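Local coordinates for topoisomerase I-like protein (Leishmania donovani, PDB 2B9S) that probably relaxes supercoiled DNA as part of a heterodimeric type IB topoisomerase, by transiently cutting and resealing one strand through a covalent enzyme-DNA link, at residues 312-324 / 335-348. Residues are numbered along the deposited sequence; the frame is centred on the assembly and turned at random.
Sequences HIQLMPDNIVRFD and NDVAVLPEVYALLQ
I313 and L347 meet through their terminal methyls, I313 CD1 lying 4.0 Å from L347 CD2, where the outer strand 313-315 passes across helix 341-348 at 110°. L315 meets three helix residues: its CG approaches the Y344 ring obliquely, in an off-centre CH-pi contact 28° from the ring normal, while CD1 lies against L347 CB and CD2 reaches Q348 CG at 3.6 Å. The carbonyl of M316 accepts a weak hydrogen bond from the phenol, Y344 OH to M316 O, 2.7 Å. Y344 can span this distance because its CG is anti to the backbone N (chi1 -176°), which carries the ring toward the 316-319 turn. N319 lays OD1 over one face of that ring and turns ND2 to P341 CB; its backbone O takes the amide of V339 in a nearly straight bond.

From I320 on, strands 320-324 and 335-338 pair antiparallel. V321 and V337 exchange two backbone bonds, each 2.7 Å between N and O, and F323 and N335 form the next hydrogen-bonded pair. On the helix-facing side, V321 CG2 touches L347 CD1 at 3.7 Å and also V339 CG2; F323 CD2 meets V337 CG2, and helix 272-287 packs against F323 and V337. On the other side R322 grips D336 side-on: R322 NE to D336 OD2 is 2.9 Å and R322 NH2 to D336 OD1 is 3.0 Å, each on the syn side but tilted out of the carboxylate plane. This two-bond salt bridge fixes the guanidinium's rotation and shares its face with apolar I320 and A338, whereas the mainly apolar V321, F323 and V337 face joins the sheet to its helices.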
loop_
_atom_site.group_PDB
_atom_site.type_symbol
_atom_site.label_atom_id
_atom_site.label_comp_id
_atom_site.label_asym_id
_atom_site.label_seq_id
_atom_site.Cartn_x
_atom_site.Cartn_y
_atom_site.Cartn_z
ATOM N N HIS D 312 -12.647 -1.060 21.373
ATOM C CA HIS D 312 -12.832 -0.396 20.069
ATOM C C HIS D 312 -14.266 -0.084 19.757
ATOM O O HIS D 312 -14.525 0.691 18.844
ATOM C CB HIS D 312 -12.224 -1.215 18.924
ATOM C CG HIS D 312 -10.737 -1.308 18.999
ATOM N ND1 HIS D 312 -10.057 -2.482 18.803
ATOM C CD2 HIS D 312 -9.804 -0.381 19.322
ATOM C CE1 HIS D 312 -8.766 -2.272 18.971
ATOM N NE2 HIS D 312 -8.587 -1.005 19.290
ATOM N N ILE D 313 -15.191 -0.717 20.493
ATOM C CA ILE D 313 -16.625 -0.421 20.379
ATOM C C ILE D 313 -17.245 0.029 21.707
ATOM O O ILE D 313 -16.797 -0.342 22.788
ATOM C CB ILE D 313 -17.455 -1.588 19.746
ATOM C CG1 ILE D 313 -17.591 -2.769 20.717
ATOM C CG2 ILE D 313 -16.902 -1.995 18.337
ATOM C CD1 ILE D 313 -18.566 -3.854 20.238
ATOM N N GLN D 314 -18.289 0.841 21.599
ATOM C CA GLN D 314 -19.014 1.345 22.748
ATOM C C GLN D 314 -20.503 1.224 22.418
ATOM O O GLN D 314 -20.952 1.710 21.382
ATOM C CB GLN D 314 -18.606 2.790 22.998
ATOM C CG GLN D 314 -19.066 3.385 24.289
ATOM C CD GLN D 314 -18.592 4.817 24.435
ATOM O OE1 GLN D 314 -17.588 5.211 23.831
ATOM N NE2 GLN D 314 -19.311 5.610 25.230
ATOM N N LEU D 315 -21.243 0.531 23.286
ATOM C CA LEU D 315 -22.680 0.298 23.102
ATOM C C LEU D 315 -23.517 1.456 23.663
ATOM O O LEU D 315 -23.540 1.685 24.876
ATOM C CB LEU D 315 -23.100 -1.050 23.724
ATOM C CG LEU D 315 -23.056 -2.395 22.961
ATOM C CD1 LEU D 315 -22.189 -2.411 21.712
ATOM C CD2 LEU D 315 -22.661 -3.530 23.893
ATOM N N MET D 316 -24.187 2.170 22.758
ATOM C CA MET D 316 -24.993 3.359 23.056
ATOM C C MET D 316 -26.494 3.012 23.100
ATOM O O MET D 316 -26.882 1.924 22.658
ATOM C CB MET D 316 -24.760 4.440 21.982
ATOM C CG MET D 316 -23.307 4.623 21.548
ATOM S SD MET D 316 -22.253 5.270 22.841
ATOM C CE MET D 316 -22.740 6.996 22.814
ATOM N N PRO D 317 -27.337 3.950 23.608
ATOM C CA PRO D 317 -28.767 3.726 23.875
ATOM C C PRO D 317 -29.603 3.072 22.772
ATOM O O PRO D 317 -30.156 1.989 23.010
ATOM C CB PRO D 317 -29.290 5.129 24.207
ATOM C CG PRO D 317 -28.125 5.796 24.817
ATOM C CD PRO D 317 -26.949 5.323 23.995
ATOM N N ASP D 318 -29.698 3.675 21.589
ATOM C CA ASP D 318 -30.720 3.210 20.628
ATOM C C ASP D 318 -30.199 2.309 19.497
ATOM O O ASP D 318 -30.304 2.650 18.312
ATOM C CB ASP D 318 -31.546 4.389 20.091
ATOM C CG ASP D 318 -32.256 5.163 21.205
ATOM O OD1 ASP D 318 -33.119 4.570 21.894
ATOM O OD2 ASP D 318 -31.947 6.366 21.392
ATOM N N ASN D 319 -29.676 1.142 19.884
ATOM C CA ASN D 319 -29.059 0.176 18.959
ATOM C C ASN D 319 -27.888 0.752 18.168
ATOM O O ASN D 319 -27.560 0.292 17.083
ATOM C CB ASN D 319 -30.096 -0.448 18.017
ATOM C CG ASN D 319 -31.025 -1.392 18.731
ATOM O OD1 ASN D 319 -30.676 -1.951 19.778
ATOM N ND2 ASN D 319 -32.217 -1.578 18.179
ATOM N N ILE D 320 -27.258 1.758 18.748
ATOM C CA ILE D 320 -26.153 2.454 18.130
ATOM C C ILE D 320 -24.812 1.932 18.703
ATOM O O ILE D 320 -24.627 1.848 19.925
ATOM C CB ILE D 320 -26.358 3.988 18.254
ATOM C CG1 ILE D 320 -27.444 4.426 17.266
ATOM C CG2 ILE D 320 -25.065 4.763 17.988
ATOM C CD1 ILE D 320 -28.086 5.757 17.582
ATOM N N VAL D 321 -23.922 1.519 17.798
ATOM C CA VAL D 321 -22.550 1.168 18.147
ATOM C C VAL D 321 -21.633 2.305 17.725
ATOM O O VAL D 321 -21.646 2.719 16.579
ATOM C CB VAL D 321 -22.086 -0.149 17.503
ATOM C CG1 VAL D 321 -20.801 -0.657 18.181
ATOM C CG2 VAL D 321 -23.154 -1.205 17.614
ATOM N N ARG D 322 -20.884 2.836 18.685
ATOM C CA ARG D 322 -19.785 3.757 18.431
ATOM C C ARG D 322 -18.451 2.995 18.277
ATOM O O ARG D 322 -17.917 2.448 19.260
ATOM C CB ARG D 322 -19.665 4.753 19.575
ATOM C CG ARG D 322 -18.585 5.778 19.369
ATOM C CD ARG D 322 -18.760 6.939 20.312
ATOM N NE ARG D 322 -19.950 7.725 19.985
ATOM C CZ ARG D 322 -20.486 8.669 20.768
ATOM N NH1 ARG D 322 -19.953 8.962 21.948
ATOM N NH2 ARG D 322 -21.578 9.315 20.369
ATOM N N PHE D 323 -17.937 2.981 17.043
ATOM C CA PHE D 323 -16.602 2.458 16.696
ATOM C C PHE D 323 -15.527 3.541 16.872
ATOM O O PHE D 323 -15.709 4.671 16.433
ATOM C CB PHE D 323 -16.583 2.009 15.229
ATOM C CG PHE D 323 -17.408 0.780 14.946
ATOM C CD1 PHE D 323 -16.804 -0.468 14.862
ATOM C CD2 PHE D 323 -18.784 0.873 14.746
ATOM C CE1 PHE D 323 -17.547 -1.608 14.593
ATOM C CE2 PHE D 323 -19.534 -0.255 14.485
ATOM C CZ PHE D 323 -18.919 -1.500 14.412
ATOM N N ASP D 324 -14.409 3.206 17.504
ATOM C CA ASP D 324 -13.253 4.121 17.530
ATOM C C ASP D 324 -11.951 3.329 17.581
ATOM O O ASP D 324 -11.598 2.734 18.609
ATOM C CB ASP D 324 -13.351 5.105 18.698
ATOM C CG ASP D 324 -12.277 6.190 18.663
ATOM O OD1 ASP D 324 -11.421 6.228 17.739
ATOM O OD2 ASP D 324 -12.293 7.020 19.589
ATOM N N ASN D 335 -17.050 6.149 13.907
ATOM C CA ASN D 335 -18.384 6.035 13.342
ATOM C C ASN D 335 -19.399 5.579 14.367
ATOM O O ASN D 335 -19.151 4.619 15.108
ATOM C CB ASN D 335 -18.395 5.068 12.149
ATOM C CG ASN D 335 -19.564 5.319 11.191
ATOM O OD1 ASN D 335 -20.260 6.341 11.280
ATOM N ND2 ASN D 335 -19.767 4.395 10.258
ATOM N N ASP D 336 -20.541 6.273 14.394
ATOM C CA ASP D 336 -21.726 5.828 15.145
ATOM C C ASP D 336 -22.662 5.119 14.193
ATOM O O ASP D 336 -23.096 5.706 13.202
ATOM C CB ASP D 336 -22.446 7.011 15.785
ATOM C CG ASP D 336 -21.659 7.629 16.912
ATOM O OD1 ASP D 336 -22.145 8.628 17.474
ATOM O OD2 ASP D 336 -20.564 7.124 17.245
ATOM N N VAL D 337 -22.949 3.855 14.482
ATOM C CA VAL D 337 -23.658 2.985 13.553
ATOM C C VAL D 337 -24.887 2.385 14.222
ATOM O O VAL D 337 -24.779 1.740 15.278
ATOM C CB VAL D 337 -22.747 1.811 13.028
ATOM C CG1 VAL D 337 -23.466 0.975 11.973
ATOM C CG2 VAL D 337 -21.449 2.345 12.454
ATOM N N ALA D 338 -26.050 2.597 13.599
ATOM C CA ALA D 338 -27.285 1.983 14.032
ATOM C C ALA D 338 -27.342 0.587 13.443
ATOM O O ALA D 338 -27.396 0.421 12.224
ATOM C CB ALA D 338 -28.480 2.822 13.579
ATOM N N VAL D 339 -27.291 -0.426 14.298
ATOM C CA VAL D 339 -27.242 -1.816 13.825
ATOM C C VAL D 339 -28.554 -2.537 14.069
ATOM O O VAL D 339 -29.382 -2.105 14.894
ATOM C CB VAL D 339 -26.057 -2.634 14.465
ATOM C CG1 VAL D 339 -24.695 -1.998 14.128
ATOM C CG2 VAL D 339 -26.232 -2.780 15.968
ATOM N N LEU D 340 -28.734 -3.652 13.360
ATOM C CA LEU D 340 -29.824 -4.575 13.657
ATOM C C LEU D 340 -29.864 -4.862 15.166
ATOM O O LEU D 340 -28.814 -5.021 15.789
ATOM C CB LEU D 340 -29.660 -5.868 12.860
ATOM C CG LEU D 340 -29.676 -5.751 11.332
ATOM C CD1 LEU D 340 -29.575 -7.117 10.690
ATOM C CD2 LEU D 340 -30.933 -5.004 10.837
ATOM N N PRO D 341 -31.075 -4.873 15.770
ATOM C CA PRO D 341 -31.183 -5.239 17.196
ATOM C C PRO D 341 -30.584 -6.608 17.538
ATOM O O PRO D 341 -30.081 -6.787 18.640
ATOM C CB PRO D 341 -32.701 -5.215 17.476
ATOM C CG PRO D 341 -33.377 -5.017 16.161
ATOM C CD PRO D 341 -32.375 -4.478 15.185
ATOM N N GLU D 342 -30.646 -7.554 16.602
ATOM C CA GLU D 342 -30.079 -8.883 16.781
ATOM C C GLU D 342 -28.544 -8.867 16.808
ATOM O O GLU D 342 -27.939 -9.739 17.433
ATOM C CB GLU D 342 -30.585 -9.836 15.701
ATOM N N VAL D 343 -27.934 -7.888 16.128
ATOM C CA VAL D 343 -26.479 -7.723 16.101
ATOM C C VAL D 343 -26.044 -6.989 17.361
ATOM O O VAL D 343 -25.025 -7.332 17.970
ATOM C CB VAL D 343 -25.991 -6.986 14.806
ATOM C CG1 VAL D 343 -24.598 -6.362 14.975
ATOM C CG2 VAL D 343 -26.018 -7.937 13.615
ATOM N N TYR D 344 -26.831 -5.991 17.754
ATOM C CA TYR D 344 -26.553 -5.227 18.962
ATOM C C TYR D 344 -26.577 -6.105 20.217
ATOM O O TYR D 344 -25.714 -5.950 21.086
ATOM C CB TYR D 344 -27.512 -4.040 19.082
ATOM C CG TYR D 344 -27.239 -3.125 20.263
ATOM C CD1 TYR D 344 -27.687 -3.466 21.551
ATOM C CD2 TYR D 344 -26.551 -1.917 20.096
ATOM C CE1 TYR D 344 -27.448 -2.637 22.645
ATOM C CE2 TYR D 344 -26.315 -1.075 21.179
ATOM C CZ TYR D 344 -26.768 -1.450 22.453
ATOM O OH TYR D 344 -26.543 -0.645 23.542
ATOM N N ALA D 345 -27.538 -7.030 20.289
ATOM C CA ALA D 345 -27.644 -7.998 21.385
ATOM C C ALA D 345 -26.506 -9.034 21.419
ATOM O O ALA D 345 -26.035 -9.420 22.498
ATOM C CB ALA D 345 -28.982 -8.704 21.320
ATOM N N LEU D 346 -26.116 -9.517 20.240
ATOM C CA LEU D 346 -24.942 -10.371 20.056
ATOM C C LEU D 346 -23.651 -9.686 20.546
ATOM O O LEU D 346 -22.867 -10.299 21.248
ATOM C CB LEU D 346 -24.812 -10.773 18.589
ATOM C CG LEU D 346 -25.667 -11.938 18.070
ATOM C CD1 LEU D 346 -25.541 -12.111 16.559
ATOM C CD2 LEU D 346 -25.345 -13.239 18.779
ATOM N N LEU D 347 -23.466 -8.412 20.200
ATOM C CA LEU D 347 -22.355 -7.598 20.678
ATOM C C LEU D 347 -22.301 -7.434 22.205
ATOM O O LEU D 347 -21.205 -7.331 22.775
ATOM C CB LEU D 347 -22.375 -6.215 20.005
ATOM C CG LEU D 347 -22.005 -6.146 18.514
ATOM C CD1 LEU D 347 -22.144 -4.716 17.969
ATOM C CD2 LEU D 347 -20.592 -6.727 18.241
ATOM N N GLN D 348 -23.467 -7.388 22.857
ATOM C CA GLN D 348 -23.521 -7.377 24.322
ATOM C C GLN D 348 -23.016 -8.714 24.870
ATOM O O GLN D 348 -22.299 -8.750 25.847
ATOM C CB GLN D 348 -24.944 -7.093 24.832
ATOM C CG GLN D 348 -25.496 -5.696 24.480
ATOM C CD GLN D 348 -26.951 -5.530 24.883
ATOM O OE1 GLN D 348 -27.810 -6.343 24.525
ATOM N NE2 GLN D 348 -27.235 -4.478 25.650
#